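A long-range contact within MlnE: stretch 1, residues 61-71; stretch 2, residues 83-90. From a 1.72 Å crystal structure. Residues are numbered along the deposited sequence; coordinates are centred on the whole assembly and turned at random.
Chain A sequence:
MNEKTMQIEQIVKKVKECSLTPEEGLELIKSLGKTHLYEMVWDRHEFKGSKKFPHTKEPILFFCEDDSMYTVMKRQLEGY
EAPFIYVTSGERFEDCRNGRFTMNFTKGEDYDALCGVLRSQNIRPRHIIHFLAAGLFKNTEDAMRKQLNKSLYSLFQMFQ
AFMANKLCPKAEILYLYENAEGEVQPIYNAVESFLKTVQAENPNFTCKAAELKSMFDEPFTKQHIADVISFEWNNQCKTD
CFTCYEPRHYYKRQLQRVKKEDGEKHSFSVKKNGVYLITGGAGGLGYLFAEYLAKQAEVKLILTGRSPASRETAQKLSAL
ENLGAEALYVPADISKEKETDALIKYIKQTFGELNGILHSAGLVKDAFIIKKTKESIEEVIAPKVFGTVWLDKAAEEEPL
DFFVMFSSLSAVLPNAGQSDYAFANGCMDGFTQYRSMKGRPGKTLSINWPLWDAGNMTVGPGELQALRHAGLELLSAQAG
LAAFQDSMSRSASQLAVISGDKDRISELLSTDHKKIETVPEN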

# COMPACT_ATOMS: atom_id res chain seq x y z
N LEU A 61 -12.04 -8.12 -23.00
CA LEU A 61 -11.08 -7.11 -23.39
C LEU A 61 -9.80 -7.40 -22.62
O LEU A 61 -9.82 -7.45 -21.40
CB LEU A 61 -11.63 -5.73 -23.03
CG LEU A 61 -10.67 -4.58 -23.21
CD1 LEU A 61 -10.24 -4.43 -24.66
CD2 LEU A 61 -11.38 -3.29 -22.76
N PHE A 62 -8.68 -7.56 -23.33
CA PHE A 62 -7.42 -7.99 -22.76
C PHE A 62 -6.39 -7.01 -23.13
O PHE A 62 -6.16 -6.78 -24.32
CB PHE A 62 -7.09 -9.38 -23.43
CG PHE A 62 -6.06 -10.22 -22.70
CD1 PHE A 62 -4.76 -9.81 -22.58
CD2 PHE A 62 -6.42 -11.43 -22.14
CE1 PHE A 62 -3.80 -10.56 -21.92
CE2 PHE A 62 -5.45 -12.22 -21.45
CZ PHE A 62 -4.15 -11.76 -21.35
N PHE A 63 -5.70 -6.46 -22.12
CA PHE A 63 -4.63 -5.51 -22.28
C PHE A 63 -3.33 -6.26 -21.98
O PHE A 63 -3.22 -6.89 -20.91
CB PHE A 63 -4.75 -4.36 -21.27
CG PHE A 63 -5.94 -3.44 -21.47
CD1 PHE A 63 -5.94 -2.49 -22.46
CD2 PHE A 63 -7.05 -3.51 -20.64
CE1 PHE A 63 -6.99 -1.64 -22.63
CE2 PHE A 63 -8.14 -2.66 -20.81
CZ PHE A 63 -8.08 -1.70 -21.81
N CYS A 64 -2.34 -6.15 -22.87
CA CYS A 64 -1.07 -6.87 -22.70
C CYS A 64 -0.03 -6.01 -23.34
O CYS A 64 -0.31 -5.28 -24.27
CB CYS A 64 -1.14 -8.27 -23.38
SG CYS A 64 0.25 -9.39 -22.92
N GLU A 65 1.19 -6.11 -22.88
CA GLU A 65 2.24 -5.26 -23.42
C GLU A 65 2.55 -5.65 -24.88
O GLU A 65 2.83 -4.78 -25.71
CB GLU A 65 3.48 -5.28 -22.51
CG GLU A 65 4.43 -4.10 -22.65
CD GLU A 65 3.82 -2.73 -22.28
OE1 GLU A 65 3.32 -2.43 -21.13
OE2 GLU A 65 3.89 -1.89 -23.19
N ASP A 66 2.39 -6.91 -25.20
CA ASP A 66 2.79 -7.41 -26.51
C ASP A 66 1.90 -8.54 -26.86
O ASP A 66 0.91 -8.87 -26.14
CB ASP A 66 4.30 -7.83 -26.47
CG ASP A 66 4.58 -8.95 -25.47
OD1 ASP A 66 3.68 -9.73 -25.06
OD2 ASP A 66 5.74 -9.02 -25.06
N ASP A 67 2.20 -9.25 -27.95
CA ASP A 67 1.26 -10.36 -28.22
C ASP A 67 1.52 -11.72 -27.68
O ASP A 67 0.94 -12.70 -28.15
CB ASP A 67 0.86 -10.45 -29.66
CG ASP A 67 1.89 -10.09 -30.50
OD1 ASP A 67 2.88 -10.84 -30.36
OD2 ASP A 67 1.72 -9.05 -31.23
N SER A 68 2.29 -11.79 -26.61
CA SER A 68 2.70 -13.07 -26.05
C SER A 68 1.54 -13.88 -25.53
O SER A 68 1.62 -15.10 -25.46
CB SER A 68 3.75 -12.89 -24.96
OG SER A 68 3.22 -12.11 -23.92
N MET A 69 0.43 -13.24 -25.16
CA MET A 69 -0.72 -14.02 -24.71
C MET A 69 -1.82 -14.26 -25.78
O MET A 69 -2.84 -14.91 -25.49
CB MET A 69 -1.30 -13.33 -23.50
CG MET A 69 -0.41 -13.47 -22.27
SD MET A 69 -0.35 -15.16 -21.62
CE MET A 69 -1.98 -15.65 -21.21
N TYR A 70 -1.62 -13.79 -27.01
CA TYR A 70 -2.72 -13.81 -27.98
C TYR A 70 -3.13 -15.24 -28.36
O TYR A 70 -4.31 -15.67 -28.20
CB TYR A 70 -2.40 -12.95 -29.21
CG TYR A 70 -3.52 -13.01 -30.22
CD1 TYR A 70 -4.69 -12.26 -30.04
CD2 TYR A 70 -3.43 -13.85 -31.32
CE1 TYR A 70 -5.74 -12.32 -30.95
CE2 TYR A 70 -4.47 -13.93 -32.24
CZ TYR A 70 -5.61 -13.16 -32.04
OH TYR A 70 -6.62 -13.25 -32.94
N THR A 71 -2.17 -16.02 -28.85
CA THR A 71 -2.45 -17.44 -29.30
C THR A 71 -3.01 -18.30 -28.24
O THR A 71 -3.99 -19.03 -28.46
CB THR A 71 -1.15 -18.11 -29.72
OG1 THR A 71 -0.62 -17.30 -30.76
CG2 THR A 71 -1.42 -19.53 -30.24
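Stretch 2 (83-90) PFIYVTSG

The apolar centre is built around Tyr 86, whose side chain (chi1 t) leaves the strand on the same sheet face as Phe 62. The two rings run nearly parallel but slid apart, with Phe 62 CD1 3.7 Å from Tyr 86 CE2. Tyr 70, in the helix, covers a face of the Tyr 86 ring: its ring meets that face edge-on, Tyr 70 CD1 lying 3.8 Å from Tyr 86 CG. Phe 84 extends the cluster, its CE1 3.9 Å from Phe 62 CB. On the other sheet face, Leu 61 CD1 packs 3.6 Å from Ile 85 CG2 and 3.7 Å from Val 87 CG2.

Residues 84-89 form an extended strand parallel to the strand that runs through Leu 61, Phe 62 and Phe 63, crossing at -20°, and pair Leu 61 with Ile 85, Phe 62 with Tyr 86 and Phe 63 with Val 87. Phe 62 N donates to Ile 85 O (2.8 Å), Val 87 N to Phe 62 O (2.8 Å) and Cys 64 N to Val 87 O (2.9 Å).

Toward the polar edge, Tyr 86 OH donates to Asp 66 O (2.7 Å) and accepts from Met 69 N (3.1 Å), so one hydroxyl ties down the turn beyond the strand. Ser 89 N reaches Glu 65 O at 3.3 Å, and a water bridges Glu 65 O and Ser 89 O.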

# COMPACT_ATOMS: atom_id res chain seq x y z
N PRO A 83 -16.98 -11.69 -28.86
CA PRO A 83 -15.68 -11.19 -29.30
C PRO A 83 -14.57 -11.24 -28.25
O PRO A 83 -14.84 -11.01 -27.08
CB PRO A 83 -15.94 -9.75 -29.65
CG PRO A 83 -17.43 -9.62 -29.80
CD PRO A 83 -18.09 -10.75 -29.11
N PHE A 84 -13.34 -11.44 -28.71
CA PHE A 84 -12.15 -11.26 -27.89
C PHE A 84 -11.35 -10.09 -28.42
O PHE A 84 -10.96 -10.05 -29.60
CB PHE A 84 -11.37 -12.57 -27.88
CG PHE A 84 -10.08 -12.53 -27.13
CD1 PHE A 84 -10.07 -12.47 -25.75
CD2 PHE A 84 -8.86 -12.54 -27.80
CE1 PHE A 84 -8.88 -12.45 -25.07
CE2 PHE A 84 -7.68 -12.55 -27.10
CZ PHE A 84 -7.68 -12.50 -25.75
N ILE A 85 -11.20 -9.05 -27.60
CA ILE A 85 -10.50 -7.85 -28.01
C ILE A 85 -9.11 -7.83 -27.36
O ILE A 85 -9.00 -7.93 -26.12
CB ILE A 85 -11.29 -6.60 -27.58
CG1 ILE A 85 -12.76 -6.70 -28.05
CG2 ILE A 85 -10.60 -5.35 -28.08
CD1 ILE A 85 -12.99 -6.78 -29.57
N TYR A 86 -8.08 -7.69 -28.14
CA TYR A 86 -6.70 -7.80 -27.63
C TYR A 86 -5.91 -6.58 -27.97
O TYR A 86 -5.71 -6.21 -29.13
CB TYR A 86 -6.04 -9.06 -28.13
CG TYR A 86 -4.74 -9.44 -27.51
CD1 TYR A 86 -3.56 -8.95 -27.99
CD2 TYR A 86 -4.68 -10.36 -26.46
CE1 TYR A 86 -2.35 -9.34 -27.42
CE2 TYR A 86 -3.48 -10.76 -25.91
CZ TYR A 86 -2.32 -10.23 -26.36
OH TYR A 86 -1.07 -10.62 -25.86
N VAL A 87 -5.52 -5.86 -26.93
CA VAL A 87 -4.88 -4.59 -27.07
C VAL A 87 -3.45 -4.62 -26.58
O VAL A 87 -3.18 -4.98 -25.43
CB VAL A 87 -5.63 -3.53 -26.25
CG1 VAL A 87 -5.09 -2.11 -26.54
CG2 VAL A 87 -7.13 -3.64 -26.47
N THR A 88 -2.54 -4.17 -27.42
CA THR A 88 -1.15 -4.11 -27.09
C THR A 88 -0.60 -2.72 -27.13
O THR A 88 -1.23 -1.77 -27.56
CB THR A 88 -0.31 -4.99 -28.07
OG1 THR A 88 -0.43 -4.47 -29.39
CG2 THR A 88 -0.75 -6.36 -28.08
N SER A 89 0.61 -2.59 -26.63
CA SER A 89 1.31 -1.35 -26.61
C SER A 89 1.82 -0.87 -27.97
O SER A 89 2.38 -1.65 -28.73
CB SER A 89 2.51 -1.50 -25.68
OG SER A 89 3.10 -0.26 -25.56
N GLY A 90 1.64 0.41 -28.26
CA GLY A 90 2.11 1.01 -29.50
C GLY A 90 2.37 2.51 -29.34
O GLY A 90 1.97 3.11 -28.34
O HOH W 1 3.36 -4.30 -28.33